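Local coordinates for uncharacterized protein (Capnocytophaga ochracea, PDB 4W9R) that is of unknown function but probably acts as an esterase of the alpha/beta-hydrolase type, at residues M47-S52 with A220-I225. Sequence-based numbering, arbitrary orientation.
Sequences MEPVVS and AKLQGI
Ile225 reaches across to Val50, its CD1 methyl lying 3.8 Å from Val50 CG2, while the other branch of the isoleucine, CG2, closes on that same valine methyl at 4.1 Å. Two branches of one side chain thus converge on one methyl, and the two side chains run at about a right angle to each other. The valine methyl they meet stands anti to the carbonyl carbon and beside the backbone N, with CG1 anti to that N (chi1 168°). Next to this pair, Leu222 sends its CD2 methyl against the CB-CG side of the Pro49 ring, touching CB at 3.9 Å and CG at 4.0 Å. The CB of the leucine does not aim at the proline; with CD1 anti to CA (chi2 -177°), the other methyl, CD2, is the branch turned to the ring. Pro49 also meets Ile225, but more loosely, at 4.4 Å from CB to CD1. The contact is wholly apolar. Helices 43-59 and 217-232 carry it, packed side by side on a mixed, largely parallel sheet consistent with the alpha/beta-hydrolase fold; the first helix follows strand 35-40 and the second follows the last strand, 205-213. Their segments run in the same general direction, inclined by 32°, with axes 10.4 Å apart at closest approach. Val50 rests on Ile120 of strand 116-122 and Ile225 on Leu147 of strand 143-149, so the central strands floor the groove between the helices. Ile225 also packs against Leu46 and Met53, about one turn before and one turn after Val50. Tyr56 of the second subunit covers Pro49 and Leu222, and Ser52 and Gln223 bond to Ser52 and Gln227 of that subunit, which places this helix pair at the dimer interface.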
HETATM    1  N   MSE B  47      -7.106  -7.951   3.525  1.00 25.79           N
HETATM    2  CA  MSE B  47      -8.330  -7.149   3.654  1.00 23.30           C
HETATM    3  C   MSE B  47      -8.079  -5.682   3.992  1.00 26.83           C
HETATM    4  O   MSE B  47      -8.517  -4.791   3.266  1.00 27.54           O
HETATM    5  CB  MSE B  47      -9.256  -7.741   4.718  1.00 26.06           C
HETATM    6  CG  MSE B  47     -10.577  -7.000   4.892  1.00 30.51           C
HETATM    7 SE   MSE B  47     -11.791  -7.228   3.382  1.00 64.40          SE
HETATM    8  CE  MSE B  47     -13.343  -6.268   4.070  1.00 40.41           C
ATOM      9  N   GLU B  48      -7.379  -5.435   5.093  1.00 32.33           N
ATOM     10  CA  GLU B  48      -7.147  -4.068   5.550  1.00 36.31           C
ATOM     11  C   GLU B  48      -6.313  -3.223   4.574  1.00 34.00           C
ATOM     12  O   GLU B  48      -6.621  -2.047   4.374  1.00 37.69           O
ATOM     13  CB  GLU B  48      -6.492  -4.073   6.934  1.00 41.84           C
ATOM     14  CG  GLU B  48      -7.389  -4.613   8.034  1.00 59.71           C
ATOM     15  CD  GLU B  48      -6.792  -4.429   9.413  1.00 86.38           C
ATOM     16  OE1 GLU B  48      -5.806  -3.675   9.535  1.00 90.42           O
ATOM     17  OE2 GLU B  48      -7.308  -5.037  10.374  1.00 99.81           O
ATOM     18  N   PRO B  49      -5.255  -3.801   3.971  1.00 26.04           N
ATOM     19  CA  PRO B  49      -4.577  -3.007   2.939  1.00 32.62           C
ATOM     20  C   PRO B  49      -5.474  -2.657   1.751  1.00 29.58           C
ATOM     21  O   PRO B  49      -5.388  -1.540   1.245  1.00 31.00           O
ATOM     22  CB  PRO B  49      -3.426  -3.916   2.500  1.00 22.73           C
ATOM     23  CG  PRO B  49      -3.131  -4.730   3.701  1.00 26.84           C
ATOM     24  CD  PRO B  49      -4.470  -4.998   4.328  1.00 21.16           C
ATOM     25  N   VAL B  50      -6.319  -3.589   1.317  1.00 23.91           N
ATOM     26  CA  VAL B  50      -7.235  -3.324   0.210  1.00 18.15           C
ATOM     27  C   VAL B  50      -8.247  -2.241   0.581  1.00 28.19           C
ATOM     28  O   VAL B  50      -8.451  -1.287  -0.171  1.00 35.79           O
ATOM     29  CB  VAL B  50      -7.989  -4.599  -0.225  1.00 23.68           C
ATOM     30  CG1 VAL B  50      -9.142  -4.250  -1.161  1.00 17.13           C
ATOM     31  CG2 VAL B  50      -7.037  -5.577  -0.896  1.00 19.05           C
ATOM     32  N   VAL B  51      -8.868  -2.388   1.747  1.00 20.81           N
ATOM     33  CA  VAL B  51      -9.861  -1.425   2.212  1.00 25.79           C
ATOM     34  C   VAL B  51      -9.256  -0.032   2.382  1.00 26.36           C
ATOM     35  O   VAL B  51      -9.854   0.964   1.978  1.00 30.22           O
ATOM     36  CB  VAL B  51     -10.498  -1.872   3.544  1.00 23.93           C
ATOM     37  CG1 VAL B  51     -11.391  -0.778   4.108  1.00 18.17           C
ATOM     38  CG2 VAL B  51     -11.290  -3.152   3.344  1.00 32.19           C
ATOM     39  N   SER B  52      -8.065   0.041   2.964  1.00 26.87           N
ATOM     40  CA  SER B  52      -7.430   1.333   3.200  1.00 24.64           C
ATOM     41  C   SER B  52      -7.054   2.024   1.888  1.00 30.54           C
ATOM     42  O   SER B  52      -7.114   3.248   1.788  1.00 41.00           O
ATOM     43  CB  SER B  52      -6.188   1.175   4.079  1.00 15.44           C
ATOM     44  OG  SER B  52      -5.166   0.473   3.395  1.00 40.81           O
ATOM     45  N   ALA B 220       5.987  -6.617  -2.289  1.00 27.68           N
ATOM     46  CA  ALA B 220       5.564  -6.589  -3.683  1.00 24.80           C
ATOM     47  C   ALA B 220       4.049  -6.708  -3.802  1.00 31.11           C
ATOM     48  O   ALA B 220       3.441  -6.100  -4.683  1.00 30.23           O
ATOM     49  CB  ALA B 220       6.243  -7.697  -4.466  1.00 25.22           C
ATOM     50  N   LYS B 221       3.445  -7.491  -2.914  1.00 20.70           N
ATOM     51  CA  LYS B 221       2.000  -7.681  -2.934  1.00 22.96           C
ATOM     52  C   LYS B 221       1.266  -6.383  -2.616  1.00 30.15           C
ATOM     53  O   LYS B 221       0.233  -6.088  -3.216  1.00 35.90           O
ATOM     54  CB  LYS B 221       1.586  -8.780  -1.954  1.00 23.59           C
ATOM     55  CG  LYS B 221       2.015 -10.172  -2.384  1.00 20.95           C
ATOM     56  CD  LYS B 221       1.290 -11.254  -1.602  1.00 23.14           C
ATOM     57  CE  LYS B 221       1.768 -11.325  -0.165  1.00 24.02           C
ATOM     58  NZ  LYS B 221       1.116 -12.443   0.569  1.00 19.75           N
ATOM     59  N   LEU B 222       1.802  -5.610  -1.676  1.00 27.77           N
ATOM     60  CA  LEU B 222       1.219  -4.317  -1.334  1.00 23.50           C
ATOM     61  C   LEU B 222       1.255  -3.385  -2.535  1.00 26.58           C
ATOM     62  O   LEU B 222       0.268  -2.719  -2.847  1.00 30.97           O
ATOM     63  CB  LEU B 222       1.955  -3.673  -0.159  1.00 19.51           C
ATOM     64  CG  LEU B 222       1.779  -4.302   1.221  1.00 25.17           C
ATOM     65  CD1 LEU B 222       2.522  -3.486   2.266  1.00 21.87           C
ATOM     66  CD2 LEU B 222       0.307  -4.436   1.585  1.00 17.50           C
ATOM     67  N   GLN B 223       2.401  -3.347  -3.207  1.00 27.38           N
ATOM     68  CA  GLN B 223       2.564  -2.502  -4.381  1.00 34.11           C
ATOM     69  C   GLN B 223       1.691  -2.999  -5.527  1.00 30.96           C
ATOM     70  O   GLN B 223       1.259  -2.217  -6.372  1.00 38.68           O
ATOM     71  CB  GLN B 223       4.032  -2.457  -4.807  1.00 30.22           C
ATOM     72  CG  GLN B 223       4.958  -1.881  -3.747  1.00 33.08           C
ATOM     73  CD  GLN B 223       6.409  -1.878  -4.182  1.00 35.17           C
ATOM     74  OE1 GLN B 223       6.769  -1.249  -5.179  1.00 42.29           O
ATOM     75  NE2 GLN B 223       7.251  -2.587  -3.439  1.00 30.82           N
ATOM     76  N   GLY B 224       1.429  -4.303  -5.541  1.00 24.05           N
ATOM     77  CA  GLY B 224       0.574  -4.899  -6.550  1.00 23.95           C
ATOM     78  C   GLY B 224      -0.854  -4.402  -6.449  1.00 30.31           C
ATOM     79  O   GLY B 224      -1.483  -4.088  -7.459  1.00 33.08           O
ATOM     80  N   ILE B 225      -1.363  -4.329  -5.223  1.00 27.35           N
ATOM     81  CA  ILE B 225      -2.705  -3.816  -4.976  1.00 23.28           C
ATOM     82  C   ILE B 225      -2.816  -2.360  -5.406  1.00 27.86           C
ATOM     83  O   ILE B 225      -3.782  -1.966  -6.060  1.00 38.13           O
ATOM     84  CB  ILE B 225      -3.090  -3.930  -3.490  1.00 22.21           C
ATOM     85  CG1 ILE B 225      -3.016  -5.386  -3.032  1.00 16.43           C
ATOM     86  CG2 ILE B 225      -4.483  -3.368  -3.250  1.00 19.35           C
ATOM     87  CD1 ILE B 225      -3.290  -5.577  -1.559  1.00 18.94           C
TER